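Local structure of pectate lyase/Amb allergen (Acidovorax citrulli, 4HWV) at residues F331-Q336 and Y353-D358; V341-V346 and G372-V377; A401-A406 and W444-A449; A421-D426 and P452-S457. The protein is a secreted family 1 polysaccharide lyase that probably cleaves pectate of plant cell walls by calcium-dependent beta-elimination. One frame throughout, in Å; residues are numbered along the deposited sequence.

Interaction 1: residues F331-Q336 and Y353-D358; sequences FQNLRQ and YENTRD
Phe331 and Tyr353 occupy matching places on adjacent coils of the right-handed parallel beta-helix shared by family 1 pectate lyases, and their rings form the tight part of this contact. The register rests on two parallel bridges, Phe331 with Tyr353 and Gln332 with Glu354, and on two backbone bonds: Glu354 N gives to Phe331 O (2.9 Å) and Asn333 N to Glu354 O (2.8 Å). Both aromatic side chains leave by the same face, and near-equal chi1 angles (-64° and -65°) put both CG atoms anti to the carbonyl carbon, which sets the side chains alongside each other. The ring planes are oblique, neither stacked nor edge-to-face; Phe331 CD2 sits over one face of the Tyr353 ring, displaced toward its rim and 3.3 Å from Tyr353 CE2. The Tyr353 hydroxyl is bonded to Gln338 O.

The face bearing Gln332 and Glu354 is looser and partly exposed. Their extended chains point the same way with terminal planes nearly parallel, yet Gln332 NE2 stays 3.7 Å from Glu354 OE1; His296 binds Gln332 OE1 and His330 binds Glu354 OE1. Where the chain turns its corner at Asn333, Asn355 ND2 makes a weak, bent bond (127°) to Leu334 O and a second bond to Tyr363 O. Thr356 N gives to Asn355 OD1 (2.7 Å) from above its carbonyl plane, and a water donates to that same oxygen (2.8 Å) and, weakly, to Asn333 OD1.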
loop_
_atom_site.group_PDB
_atom_site.type_symbol
_atom_site.label_atom_id
_atom_site.label_comp_id
_atom_site.label_asym_id
_atom_site.label_seq_id
_atom_site.Cartn_x
_atom_site.Cartn_y
_atom_site.Cartn_z
ATOM N N PHE A 331 17.049 -7.766 -1.754
ATOM C CA PHE A 331 16.168 -7.820 -2.918
ATOM C C PHE A 331 14.964 -8.664 -2.497
ATOM O O PHE A 331 14.998 -9.895 -2.601
ATOM C CB PHE A 331 16.873 -8.510 -4.089
ATOM C CG PHE A 331 18.103 -7.789 -4.621
ATOM C CD1 PHE A 331 18.094 -6.419 -4.936
ATOM C CD2 PHE A 331 19.255 -8.511 -4.868
ATOM C CE1 PHE A 331 19.231 -5.813 -5.468
ATOM C CE2 PHE A 331 20.397 -7.913 -5.411
ATOM C CZ PHE A 331 20.378 -6.572 -5.732
ATOM N N GLN A 332 13.912 -8.015 -2.000
ATOM C CA GLN A 332 12.800 -8.717 -1.357
ATOM C C GLN A 332 11.509 -8.553 -2.142
ATOM O O GLN A 332 11.143 -7.438 -2.504
ATOM C CB GLN A 332 12.618 -8.180 0.068
ATOM C CG GLN A 332 11.503 -8.862 0.843
ATOM C CD GLN A 332 11.357 -8.342 2.254
ATOM O OE1 GLN A 332 11.751 -7.225 2.564
ATOM N NE2 GLN A 332 10.754 -9.145 3.114
ATOM N N ASN A 333 10.814 -9.652 -2.407
ATOM C CA ASN A 333 9.542 -9.566 -3.122
ATOM C C ASN A 333 9.674 -8.803 -4.432
ATOM O O ASN A 333 8.832 -7.956 -4.758
ATOM C CB ASN A 333 8.449 -8.925 -2.259
ATOM C CG ASN A 333 8.212 -9.667 -0.984
ATOM O OD1 ASN A 333 8.611 -10.826 -0.830
ATOM N ND2 ASN A 333 7.569 -9.002 -0.044
ATOM N N LEU A 334 10.725 -9.117 -5.189
ATOM C CA LEU A 334 10.892 -8.594 -6.542
ATOM C C LEU A 334 10.638 -9.736 -7.519
ATOM O O LEU A 334 11.083 -10.875 -7.297
ATOM C CB LEU A 334 12.306 -8.040 -6.766
ATOM C CG LEU A 334 12.827 -7.031 -5.739
ATOM C CD1 LEU A 334 14.263 -6.623 -6.091
ATOM C CD2 LEU A 334 11.913 -5.795 -5.688
ATOM N N ARG A 335 9.954 -9.433 -8.618
ATOM C CA ARG A 335 9.596 -10.494 -9.551
ATOM C C ARG A 335 10.687 -10.872 -10.551
ATOM O O ARG A 335 10.898 -12.056 -10.821
ATOM C CB ARG A 335 8.308 -10.124 -10.293
ATOM C CG ARG A 335 7.851 -11.138 -11.321
ATOM C CD ARG A 335 6.350 -11.016 -11.532
ATOM N NE ARG A 335 5.837 -11.812 -12.641
ATOM C CZ ARG A 335 5.507 -13.099 -12.557
ATOM N NH1 ARG A 335 5.696 -13.747 -11.419
ATOM N NH2 ARG A 335 5.015 -13.735 -13.621
ATOM N N GLN A 336 11.381 -9.881 -11.107
ATOM C CA GLN A 336 12.340 -10.157 -12.179
ATOM C C GLN A 336 13.286 -8.982 -12.376
ATOM O O GLN A 336 13.184 -7.961 -11.677
ATOM C CB GLN A 336 11.616 -10.483 -13.495
ATOM C CG GLN A 336 10.719 -9.345 -13.993
ATOM C CD GLN A 336 9.892 -9.744 -15.189
ATOM O OE1 GLN A 336 10.431 -10.228 -16.185
ATOM N NE2 GLN A 336 8.572 -9.564 -15.090
ATOM N N TYR A 353 18.576 -12.162 -1.635
ATOM C CA TYR A 353 17.323 -12.259 -2.369
ATOM C C TYR A 353 16.339 -13.047 -1.529
ATOM O O TYR A 353 16.666 -14.131 -1.038
ATOM C CB TYR A 353 17.541 -13.031 -3.659
ATOM C CG TYR A 353 18.448 -12.393 -4.685
ATOM C CD1 TYR A 353 19.846 -12.481 -4.589
ATOM C CD2 TYR A 353 17.907 -11.748 -5.792
ATOM C CE1 TYR A 353 20.662 -11.924 -5.575
ATOM C CE2 TYR A 353 18.710 -11.189 -6.769
ATOM C CZ TYR A 353 20.083 -11.288 -6.669
ATOM O OH TYR A 353 20.884 -10.740 -7.644
ATOM N N GLU A 354 15.127 -12.528 -1.396
ATOM C CA GLU A 354 14.123 -13.140 -0.550
ATOM C C GLU A 354 12.750 -13.005 -1.187
ATOM O O GLU A 354 12.255 -11.886 -1.381
ATOM C CB GLU A 354 14.128 -12.485 0.838
ATOM C CG GLU A 354 13.120 -13.095 1.810
ATOM C CD GLU A 354 13.071 -12.418 3.175
ATOM O OE1 GLU A 354 13.676 -11.338 3.342
ATOM O OE2 GLU A 354 12.407 -12.967 4.072
ATOM N N ASN A 355 12.129 -14.136 -1.514
ATOM C CA ASN A 355 10.818 -14.111 -2.158
ATOM C C ASN A 355 10.207 -15.504 -2.095
ATOM O O ASN A 355 10.794 -16.438 -1.511
ATOM C CB ASN A 355 10.932 -13.626 -3.620
ATOM C CG ASN A 355 9.633 -12.984 -4.147
ATOM O OD1 ASN A 355 8.574 -13.116 -3.535
ATOM N ND2 ASN A 355 9.711 -12.324 -5.307
ATOM N N THR A 356 9.032 -15.635 -2.699
ATOM C CA THR A 356 8.411 -16.928 -2.914
ATOM C C THR A 356 7.986 -17.042 -4.366
ATOM O O THR A 356 7.726 -16.035 -5.020
ATOM C CB THR A 356 7.198 -17.127 -2.001
ATOM O OG1 THR A 356 6.626 -18.420 -2.264
ATOM C CG2 THR A 356 6.136 -16.047 -2.224
ATOM N N ARG A 357 7.881 -18.275 -4.857
ATOM C CA ARG A 357 7.337 -18.529 -6.185
ATOM C C ARG A 357 5.825 -18.695 -6.155
ATOM O O ARG A 357 5.213 -18.826 -7.206
ATOM C CB ARG A 357 7.981 -19.782 -6.794
ATOM C CG ARG A 357 9.468 -19.586 -7.148
ATOM C CD ARG A 357 10.052 -20.762 -7.935
ATOM N NE ARG A 357 9.405 -20.910 -9.237
ATOM C CZ ARG A 357 8.498 -21.842 -9.521
ATOM N NH1 ARG A 357 8.137 -22.740 -8.602
ATOM N NH2 ARG A 357 7.948 -21.882 -10.731
ATOM N N ASP A 358 5.231 -18.704 -4.961
ATOM C CA ASP A 358 3.786 -18.873 -4.803
ATOM C C ASP A 358 3.040 -17.900 -5.718
ATOM O O ASP A 358 3.192 -16.687 -5.582
ATOM C CB ASP A 358 3.416 -18.620 -3.335
ATOM C CG ASP A 358 1.962 -18.958 -3.011
ATOM O OD1 ASP A 358 1.084 -18.832 -3.887
ATOM O OD2 ASP A 358 1.695 -19.343 -1.851
HETATM O O HOH W 1 6.436 -12.404 -1.809
#

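Interaction 2: residues V341-V346 and G372-V377; sequences VRYGMV and GQSGKV
The backbones of Met345-Val346 and Lys376-Val377 pair as parallel strands, Lys376 N giving to Gly344 O (2.9 Å) and Val346 N to Lys376 O (2.9 Å), while just before them a type II turn from Gly372 to Gly375 nests against Arg342 and Tyr343. Tyr343 N gives to Gln373 O at 2.8 Å, and that carbonyl also faces the tyrosine ring: Gln373 O lies 3.6 Å above the Tyr343 ring plane, offset toward the rim. One oxygen therefore meets both the backbone N-H and the ring of the same residue. Tyr343 and Gln373 run side by side, and Ser374 CB comes obliquely to the ring, 3.5 Å from Tyr343 CD1. A water joins the three polar ends, donating to Tyr343 OH and Ser374 OG and accepting from Gln373 NE2.

Lys376 bends at its last torsion (chi4 63°), carrying NZ back to Ser374 O at 2.9 Å. A water accepts from NZ and donates to Tyr343 O. Asp310 O, Cys420 O, Ser404 N and Glu419 O are further partners of Tyr343 OH, Ser374 OG, Gln373 OE1 and Lys376 NZ. On the other face of the strands Val377 CG2 meets Val341 CB at 3.8 Å. Arg342 forms a salt bridge with Asp310, its side chain about 11 Å from the bound calcium ion. Outside the pair, helix 405-414 touches Tyr343 and Gln373, strand 302-306 packs on Val346, and strand 423-427 extends the parallel pairing beyond Gly375 and Val377.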
loop_
_atom_site.group_PDB
_atom_site.type_symbol
_atom_site.label_atom_id
_atom_site.label_comp_id
_atom_site.label_asym_id
_atom_site.label_seq_id
_atom_site.Cartn_x
_atom_site.Cartn_y
_atom_site.Cartn_z
ATOM N N VAL A 341 20.927 -7.892 -17.305
ATOM C CA VAL A 341 22.145 -7.225 -17.766
ATOM C C VAL A 341 22.469 -7.409 -19.244
ATOM O O VAL A 341 22.782 -8.525 -19.691
ATOM C CB VAL A 341 23.351 -7.683 -16.938
ATOM C CG1 VAL A 341 24.603 -6.965 -17.428
ATOM C CG2 VAL A 341 23.087 -7.433 -15.447
ATOM N N ARG A 342 22.394 -6.311 -19.995
ATOM C CA ARG A 342 22.950 -6.246 -21.359
ATOM C C ARG A 342 24.188 -5.365 -21.343
ATOM O O ARG A 342 24.229 -4.401 -20.590
ATOM C CB ARG A 342 21.984 -5.605 -22.362
ATOM C CG ARG A 342 20.682 -6.343 -22.587
ATOM C CD ARG A 342 19.829 -5.518 -23.539
ATOM N NE ARG A 342 18.623 -6.191 -24.016
ATOM C CZ ARG A 342 17.385 -5.921 -23.618
ATOM N NH1 ARG A 342 17.146 -4.979 -22.723
ATOM N NH2 ARG A 342 16.367 -6.587 -24.158
ATOM N N TYR A 343 25.180 -5.714 -22.171
ATOM C CA TYR A 343 26.322 -4.851 -22.529
ATOM C C TYR A 343 27.297 -4.487 -21.421
ATOM O O TYR A 343 28.475 -4.364 -21.701
ATOM C CB TYR A 343 25.887 -3.609 -23.345
ATOM C CG TYR A 343 25.459 -4.041 -24.732
ATOM C CD1 TYR A 343 26.406 -4.469 -25.671
ATOM C CD2 TYR A 343 24.112 -4.118 -25.078
ATOM C CE1 TYR A 343 26.021 -4.930 -26.922
ATOM C CE2 TYR A 343 23.720 -4.579 -26.326
ATOM C CZ TYR A 343 24.679 -4.993 -27.235
ATOM O OH TYR A 343 24.314 -5.465 -28.473
ATOM N N GLY A 344 26.831 -4.335 -20.182
ATOM C CA GLY A 344 27.692 -3.862 -19.108
ATOM C C GLY A 344 28.464 -4.942 -18.362
ATOM O O GLY A 344 28.125 -6.132 -18.410
ATOM N N MET A 345 29.512 -4.511 -17.665
ATOM C CA MET A 345 30.256 -5.352 -16.724
ATOM C C MET A 345 29.652 -5.138 -15.347
ATOM O O MET A 345 29.857 -4.098 -14.722
ATOM C CB MET A 345 31.740 -4.991 -16.758
ATOM C CG MET A 345 32.313 -5.183 -18.171
ATOM S SD MET A 345 33.827 -4.267 -18.493
ATOM C CE MET A 345 34.875 -5.271 -17.509
ATOM N N VAL A 346 28.854 -6.100 -14.903
ATOM C CA VAL A 346 28.035 -5.932 -13.703
ATOM C C VAL A 346 28.417 -6.964 -12.643
ATOM O O VAL A 346 28.455 -8.172 -12.906
ATOM C CB VAL A 346 26.546 -6.034 -14.047
ATOM C CG1 VAL A 346 25.670 -5.986 -12.798
ATOM C CG2 VAL A 346 26.168 -4.909 -15.002
ATOM N N GLY A 372 21.848 -10.982 -20.247
ATOM C CA GLY A 372 21.365 -10.515 -21.523
ATOM C C GLY A 372 22.484 -10.231 -22.498
ATOM O O GLY A 372 23.654 -10.569 -22.272
ATOM N N GLN A 373 22.103 -9.597 -23.599
ATOM C CA GLN A 373 22.983 -9.474 -24.753
ATOM C C GLN A 373 24.288 -8.780 -24.413
ATOM O O GLN A 373 24.275 -7.610 -24.038
ATOM C CB GLN A 373 22.280 -8.690 -25.849
ATOM C CG GLN A 373 23.023 -8.752 -27.179
ATOM C CD GLN A 373 23.102 -10.144 -27.734
ATOM O OE1 GLN A 373 22.155 -10.920 -27.624
ATOM N NE2 GLN A 373 24.240 -10.473 -28.344
ATOM N N SER A 374 25.401 -9.506 -24.547
ATOM C CA SER A 374 26.755 -8.976 -24.308
ATOM C C SER A 374 26.982 -8.512 -22.868
ATOM O O SER A 374 27.939 -7.798 -22.578
ATOM C CB SER A 374 27.119 -7.863 -25.293
ATOM O OG SER A 374 27.139 -8.352 -26.624
ATOM N N GLY A 375 26.114 -8.934 -21.953
ATOM C CA GLY A 375 26.341 -8.670 -20.546
ATOM C C GLY A 375 27.533 -9.466 -20.042
ATOM O O GLY A 375 27.890 -10.511 -20.585
ATOM N N LYS A 376 28.147 -8.971 -18.978
ATOM C CA LYS A 376 29.285 -9.653 -18.375
ATOM C C LYS A 376 29.064 -9.629 -16.869
ATOM O O LYS A 376 29.375 -8.646 -16.181
ATOM C CB LYS A 376 30.598 -8.995 -18.808
ATOM C CG LYS A 376 30.797 -9.063 -20.334
ATOM C CD LYS A 376 32.020 -8.332 -20.826
ATOM C CE LYS A 376 31.971 -8.246 -22.353
ATOM N NZ LYS A 376 30.785 -7.442 -22.808
ATOM N N VAL A 377 28.463 -10.703 -16.378
ATOM C CA VAL A 377 27.950 -10.765 -15.015
ATOM C C VAL A 377 28.904 -11.542 -14.124
ATOM O O VAL A 377 29.389 -12.618 -14.490
ATOM C CB VAL A 377 26.542 -11.412 -14.991
ATOM C CG1 VAL A 377 26.053 -11.581 -13.572
ATOM C CG2 VAL A 377 25.570 -10.579 -15.822
HETATM O O HOH W 2 30.980 -5.107 -21.308
HETATM O O HOH W 3 25.821 -7.943 -28.944
#

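Interaction 3: residues A401-A406 and W444-A449; sequences ARISAA and WSSALA
Ile403 and Leu448 form the apolar centre, their side chains sliding past each other in opposite directions with Ile403 CG2 3.9 Å from Leu448 CB. The two branches of Ile403 divide the work. CG2, anti to the backbone N, faces leucine, while CD1, at the end of the other branch, meets the two ends of the turn, 4.1 Å from Ala449 CB and 3.7 Å from Ser446 OG. Leu448 CD1 continues outward to Ala405 CB at 4.0 Å, where the contact nears the surface. In the other direction two small side chains meet, Ala401 CB lying 3.7 Å from Ser446 CB.

Beyond that pair the contact becomes polar. Ala401 N gives to Ser445 OG (2.9 Å, 146°), the one direct hydrogen bond across the segments, accepted by a hydroxyl that chi1 of -175° sets anti to its own N. One water donates to both Ala401 O and Ser445 O. A second accepts from Arg402 NH1 and is hydrogen-bonded to Ser445 OG at 2.6 Å, while Arg402 NH1 also folds back onto Ala401 O from above the carbonyl plane. Two local motifs shape the edges: Ser404 stands at the N-cap of helix 405-414, with a weak capping bond from Ala406 N, and Leu448 N gives to Ser446 OG at 3.0 Å. The latter is an ST turn within the type I turn Ser446-Ala449, which brings the chain leaving helix 438-445 against the outermost strand, 399-401, of a parallel beta-helix sheet.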
loop_
_atom_site.group_PDB
_atom_site.type_symbol
_atom_site.label_atom_id
_atom_site.label_comp_id
_atom_site.label_asym_id
_atom_site.label_seq_id
_atom_site.Cartn_x
_atom_site.Cartn_y
_atom_site.Cartn_z
ATOM N N ALA A 401 19.587 -16.741 -19.278
ATOM C CA ALA A 401 20.296 -16.013 -20.327
ATOM C C ALA A 401 19.353 -15.649 -21.459
ATOM O O ALA A 401 18.422 -16.392 -21.757
ATOM C CB ALA A 401 21.447 -16.843 -20.861
ATOM N N ARG A 402 19.609 -14.495 -22.075
ATOM C CA ARG A 402 18.852 -14.004 -23.221
ATOM C C ARG A 402 19.853 -13.441 -24.225
ATOM O O ARG A 402 20.219 -12.252 -24.153
ATOM C CB ARG A 402 17.864 -12.917 -22.787
ATOM C CG ARG A 402 16.807 -13.401 -21.826
ATOM C CD ARG A 402 15.874 -14.362 -22.504
ATOM N NE ARG A 402 14.767 -14.766 -21.637
ATOM C CZ ARG A 402 14.725 -15.907 -20.941
ATOM N NH1 ARG A 402 15.745 -16.765 -20.953
ATOM N NH2 ARG A 402 13.653 -16.190 -20.210
ATOM N N ILE A 403 20.317 -14.283 -25.146
ATOM C CA ILE A 403 21.414 -13.925 -26.042
ATOM C C ILE A 403 21.071 -14.321 -27.472
ATOM O O ILE A 403 20.467 -15.391 -27.701
ATOM C CB ILE A 403 22.745 -14.658 -25.683
ATOM C CG1 ILE A 403 23.158 -14.442 -24.225
ATOM C CG2 ILE A 403 23.908 -14.254 -26.639
ATOM C CD1 ILE A 403 24.150 -15.480 -23.744
ATOM N N SER A 404 21.476 -13.468 -28.417
ATOM C CA SER A 404 21.342 -13.692 -29.863
ATOM C C SER A 404 22.703 -13.561 -30.545
ATOM O O SER A 404 23.358 -12.529 -30.409
ATOM C CB SER A 404 20.414 -12.619 -30.459
ATOM O OG SER A 404 20.549 -12.537 -31.882
ATOM N N ALA A 405 23.113 -14.573 -31.313
ATOM C CA ALA A 405 24.393 -14.523 -32.018
ATOM C C ALA A 405 24.460 -13.478 -33.110
ATOM O O ALA A 405 25.539 -12.953 -33.401
ATOM C CB ALA A 405 24.726 -15.883 -32.610
ATOM N N ALA A 406 23.339 -13.156 -33.727
ATOM C CA ALA A 406 23.391 -12.175 -34.814
ATOM C C ALA A 406 23.782 -10.811 -34.255
ATOM O O ALA A 406 24.611 -10.082 -34.833
ATOM C CB ALA A 406 22.056 -12.110 -35.542
ATOM N N TRP A 444 22.844 -23.974 -19.614
ATOM C CA TRP A 444 21.694 -24.678 -20.169
ATOM C C TRP A 444 20.697 -23.687 -20.760
ATOM O O TRP A 444 19.975 -24.010 -21.707
ATOM C CB TRP A 444 21.009 -25.519 -19.102
ATOM C CG TRP A 444 21.641 -26.846 -18.897
ATOM C CD1 TRP A 444 22.226 -27.306 -17.754
ATOM C CD2 TRP A 444 21.761 -27.901 -19.864
ATOM N NE1 TRP A 444 22.686 -28.593 -17.940
ATOM C CE2 TRP A 444 22.417 -28.980 -19.227
ATOM C CE3 TRP A 444 21.362 -28.049 -21.200
ATOM C CZ2 TRP A 444 22.697 -30.180 -19.887
ATOM C CZ3 TRP A 444 21.644 -29.244 -21.851
ATOM C CH2 TRP A 444 22.298 -30.291 -21.191
ATOM N N SER A 445 20.610 -22.492 -20.185
ATOM C CA SER A 445 19.712 -21.473 -20.712
ATOM C C SER A 445 20.125 -21.013 -22.116
ATOM O O SER A 445 19.282 -20.864 -23.002
ATOM C CB SER A 445 19.652 -20.289 -19.732
ATOM O OG SER A 445 18.707 -19.327 -20.149
ATOM N N SER A 446 21.426 -20.812 -22.326
ATOM C CA SER A 446 21.950 -20.452 -23.647
ATOM C C SER A 446 23.340 -21.006 -23.841
ATOM O O SER A 446 24.242 -20.733 -23.054
ATOM C CB SER A 446 22.034 -18.932 -23.821
ATOM O OG SER A 446 22.635 -18.628 -25.080
ATOM N N ALA A 447 23.515 -21.750 -24.925
ATOM C CA ALA A 447 24.827 -22.241 -25.321
ATOM C C ALA A 447 25.712 -21.146 -25.922
ATOM O O ALA A 447 26.836 -21.422 -26.342
ATOM C CB ALA A 447 24.664 -23.381 -26.327
ATOM N N LEU A 448 25.220 -19.908 -25.977
ATOM C CA LEU A 448 25.994 -18.823 -26.567
ATOM C C LEU A 448 26.786 -18.052 -25.523
ATOM O O LEU A 448 27.584 -17.189 -25.872
ATOM C CB LEU A 448 25.089 -17.871 -27.354
ATOM C CG LEU A 448 24.323 -18.562 -28.484
ATOM C CD1 LEU A 448 23.447 -17.524 -29.137
ATOM C CD2 LEU A 448 25.234 -19.245 -29.503
ATOM N N ALA A 449 26.536 -18.339 -24.244
ATOM C CA ALA A 449 27.291 -17.721 -23.155
ATOM C C ALA A 449 28.750 -18.199 -23.220
ATOM O O ALA A 449 29.000 -19.381 -23.436
ATOM C CB ALA A 449 26.659 -18.072 -21.821
HETATM O O HOH W 4 17.631 -18.715 -23.072
HETATM O O HOH W 5 16.105 -19.750 -20.264
#

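Interaction 4: residues A421-D426 and P452-S457; sequences ASTFYD and PAWKPS
Thr423 OG1 lies at the edge of the Trp454 indole, near its plane and 4.5 Å from Trp454 CD1, while one face of the indole carries Pro456 CD, 3.8 Å above the plane and toward the rim. Water joins Thr423 and Trp454. One molecule, hydrogen-bonded to Thr423 OG1 at 2.8 Å, accepts weakly from Trp454 NE1; another, at 2.9 Å from Thr423 OG1, accepts from Ala453 N. With chi1 at 71°, OG1 sits between the backbone N and the carbonyl carbon, where both waters reach it. The hydroxyl is thus held by two waters, and no direct hydrogen bond crosses the segments.

Direct packing comes from Pro452. Its CA rests 3.6 Å from Thr423 CB, and its CG touches the next two residues of the strand, approaching Phe424 O to 3.3 Å and Tyr425 CB to 3.9 Å. Tyr425 presents only CB to the proline; its ring leads away and stacks on His378.

Strand 423-427 is hydrogen-bonded to Val377 and Ala379 of strand 376-387 and to Gly375 just before it, and Phe424, whose CB points away from the 452-457 loop, packs on helix 438-445. The loop itself runs across neighbouring coils, Trp454 touching Lys376 of strand 376-387 and Met345 and His347 of strand 345-356.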
loop_
_atom_site.group_PDB
_atom_site.type_symbol
_atom_site.label_atom_id
_atom_site.label_comp_id
_atom_site.label_asym_id
_atom_site.label_seq_id
_atom_site.Cartn_x
_atom_site.Cartn_y
_atom_site.Cartn_z
ATOM N N ALA A 421 31.289 -10.258 -26.114
ATOM C CA ALA A 421 30.964 -11.532 -25.504
ATOM C C ALA A 421 29.893 -11.365 -24.425
ATOM O O ALA A 421 29.791 -10.309 -23.798
ATOM C CB ALA A 421 32.223 -12.171 -24.909
ATOM N N SER A 422 29.108 -12.423 -24.219
ATOM C CA SER A 422 28.133 -12.510 -23.143
ATOM C C SER A 422 28.693 -13.527 -22.171
ATOM O O SER A 422 28.818 -14.702 -22.523
ATOM C CB SER A 422 26.788 -13.017 -23.665
ATOM O OG SER A 422 26.260 -12.175 -24.677
ATOM N N THR A 423 29.044 -13.099 -20.960
ATOM C CA THR A 423 29.735 -13.987 -20.029
ATOM C C THR A 423 29.118 -13.965 -18.637
ATOM O O THR A 423 28.527 -12.967 -18.212
ATOM C CB THR A 423 31.248 -13.662 -19.934
ATOM O OG1 THR A 423 31.442 -12.428 -19.235
ATOM C CG2 THR A 423 31.873 -13.552 -21.317
ATOM N N PHE A 424 29.240 -15.085 -17.942
ATOM C CA PHE A 424 28.669 -15.217 -16.604
ATOM C C PHE A 424 29.614 -15.999 -15.707
ATOM O O PHE A 424 30.121 -17.058 -16.089
ATOM C CB PHE A 424 27.298 -15.910 -16.678
ATOM C CG PHE A 424 26.591 -16.013 -15.343
ATOM C CD1 PHE A 424 26.864 -17.060 -14.466
ATOM C CD2 PHE A 424 25.635 -15.078 -14.976
ATOM C CE1 PHE A 424 26.195 -17.151 -13.237
ATOM C CE2 PHE A 424 24.977 -15.161 -13.760
ATOM C CZ PHE A 424 25.264 -16.195 -12.885
ATOM N N TYR A 425 29.857 -15.471 -14.511
ATOM C CA TYR A 425 30.642 -16.141 -13.489
ATOM C C TYR A 425 29.850 -16.114 -12.197
ATOM O O TYR A 425 29.274 -15.095 -11.843
ATOM C CB TYR A 425 31.971 -15.410 -13.277
ATOM C CG TYR A 425 32.778 -15.918 -12.100
ATOM C CD1 TYR A 425 32.601 -15.384 -10.821
ATOM C CD2 TYR A 425 33.740 -16.907 -12.268
ATOM C CE1 TYR A 425 33.338 -15.840 -9.737
ATOM C CE2 TYR A 425 34.490 -17.360 -11.192
ATOM C CZ TYR A 425 34.285 -16.821 -9.927
ATOM O OH TYR A 425 35.035 -17.269 -8.857
ATOM N N ASP A 426 29.822 -17.227 -11.476
ATOM C CA ASP A 426 29.394 -17.162 -10.078
ATOM C C ASP A 426 30.217 -18.048 -9.168
ATOM O O ASP A 426 30.764 -19.077 -9.584
ATOM C CB ASP A 426 27.884 -17.424 -9.862
ATOM C CG ASP A 426 27.519 -18.913 -9.856
ATOM O OD1 ASP A 426 27.905 -19.627 -10.807
ATOM O OD2 ASP A 426 26.819 -19.370 -8.911
ATOM N N PRO A 452 34.116 -16.118 -19.069
ATOM C CA PRO A 452 34.405 -14.772 -18.554
ATOM C C PRO A 452 35.853 -14.346 -18.800
ATOM O O PRO A 452 36.776 -15.188 -18.794
ATOM C CB PRO A 452 34.139 -14.911 -17.055
ATOM C CG PRO A 452 33.155 -16.013 -16.952
ATOM C CD PRO A 452 33.512 -16.983 -18.042
ATOM N N ALA A 453 36.039 -13.046 -19.020
ATOM C CA ALA A 453 37.353 -12.487 -19.325
ATOM C C ALA A 453 37.545 -11.150 -18.625
ATOM O O ALA A 453 38.333 -10.316 -19.077
ATOM C CB ALA A 453 37.536 -12.337 -20.835
ATOM N N TRP A 454 36.824 -10.944 -17.523
ATOM C CA TRP A 454 37.111 -9.825 -16.626
ATOM C C TRP A 454 36.902 -10.252 -15.197
ATOM O O TRP A 454 36.204 -11.219 -14.916
ATOM C CB TRP A 454 36.219 -8.611 -16.920
ATOM C CG TRP A 454 34.828 -8.725 -16.352
ATOM C CD1 TRP A 454 33.855 -9.587 -16.769
ATOM C CD2 TRP A 454 34.242 -7.941 -15.291
ATOM N NE1 TRP A 454 32.702 -9.386 -16.047
ATOM C CE2 TRP A 454 32.912 -8.396 -15.123
ATOM C CE3 TRP A 454 34.706 -6.896 -14.476
ATOM C CZ2 TRP A 454 32.039 -7.845 -14.179
ATOM C CZ3 TRP A 454 33.841 -6.347 -13.528
ATOM C CH2 TRP A 454 32.514 -6.823 -13.395
ATOM N N LYS A 455 37.509 -9.520 -14.278
ATOM C CA LYS A 455 37.152 -9.682 -12.882
ATOM C C LYS A 455 37.151 -8.341 -12.183
ATOM O O LYS A 455 38.026 -7.501 -12.407
ATOM C CB LYS A 455 38.061 -10.669 -12.170
ATOM C CG LYS A 455 39.515 -10.277 -12.164
ATOM C CD LYS A 455 40.403 -11.473 -11.755
ATOM C CE LYS A 455 39.988 -12.735 -12.475
ATOM N NZ LYS A 455 41.097 -13.726 -12.608
ATOM N N PRO A 456 36.136 -8.124 -11.344
ATOM C CA PRO A 456 36.012 -6.814 -10.691
ATOM C C PRO A 456 37.191 -6.454 -9.796
ATOM O O PRO A 456 37.455 -5.267 -9.664
ATOM C CB PRO A 456 34.704 -6.914 -9.905
ATOM C CG PRO A 456 34.326 -8.364 -9.897
ATOM C CD PRO A 456 34.973 -9.001 -11.092
ATOM N N SER A 457 37.905 -7.428 -9.226
ATOM C CA SER A 457 39.041 -7.104 -8.359
ATOM C C SER A 457 40.178 -6.396 -9.114
ATOM O O SER A 457 41.060 -5.803 -8.490
ATOM C CB SER A 457 39.559 -8.356 -7.642
ATOM O OG SER A 457 39.982 -9.318 -8.596
HETATM O O HOH W 6 31.474 -12.272 -16.439
HETATM O O HOH W 7 34.017 -11.246 -19.736
#

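Overall arrangement
Interactions 1 and 2 both use strand 345-356, pairing its two ends with different neighbours, and share a chemistry of parallel backbone bonds. Interaction 2 is the more buried, with many polar ends bonded inside; interaction 1 is buried on its aromatic face and partly exposed on the other. Interaction 3 is a surface contact of aliphatic side chains with a water-bridged polar edge. Interaction 4, largely buried, lacks direct hydrogen bonds and relies on proline packing and water. Segment 372-377 links the last three: Gln373 OE1 meets Ser404 N of interaction 3, while Ser374 N and Gly375 O meet Ser422 OG and Thr423 N of interaction 4. Ile403 also packs on Ser422, whereas interaction 1 touches none of the others.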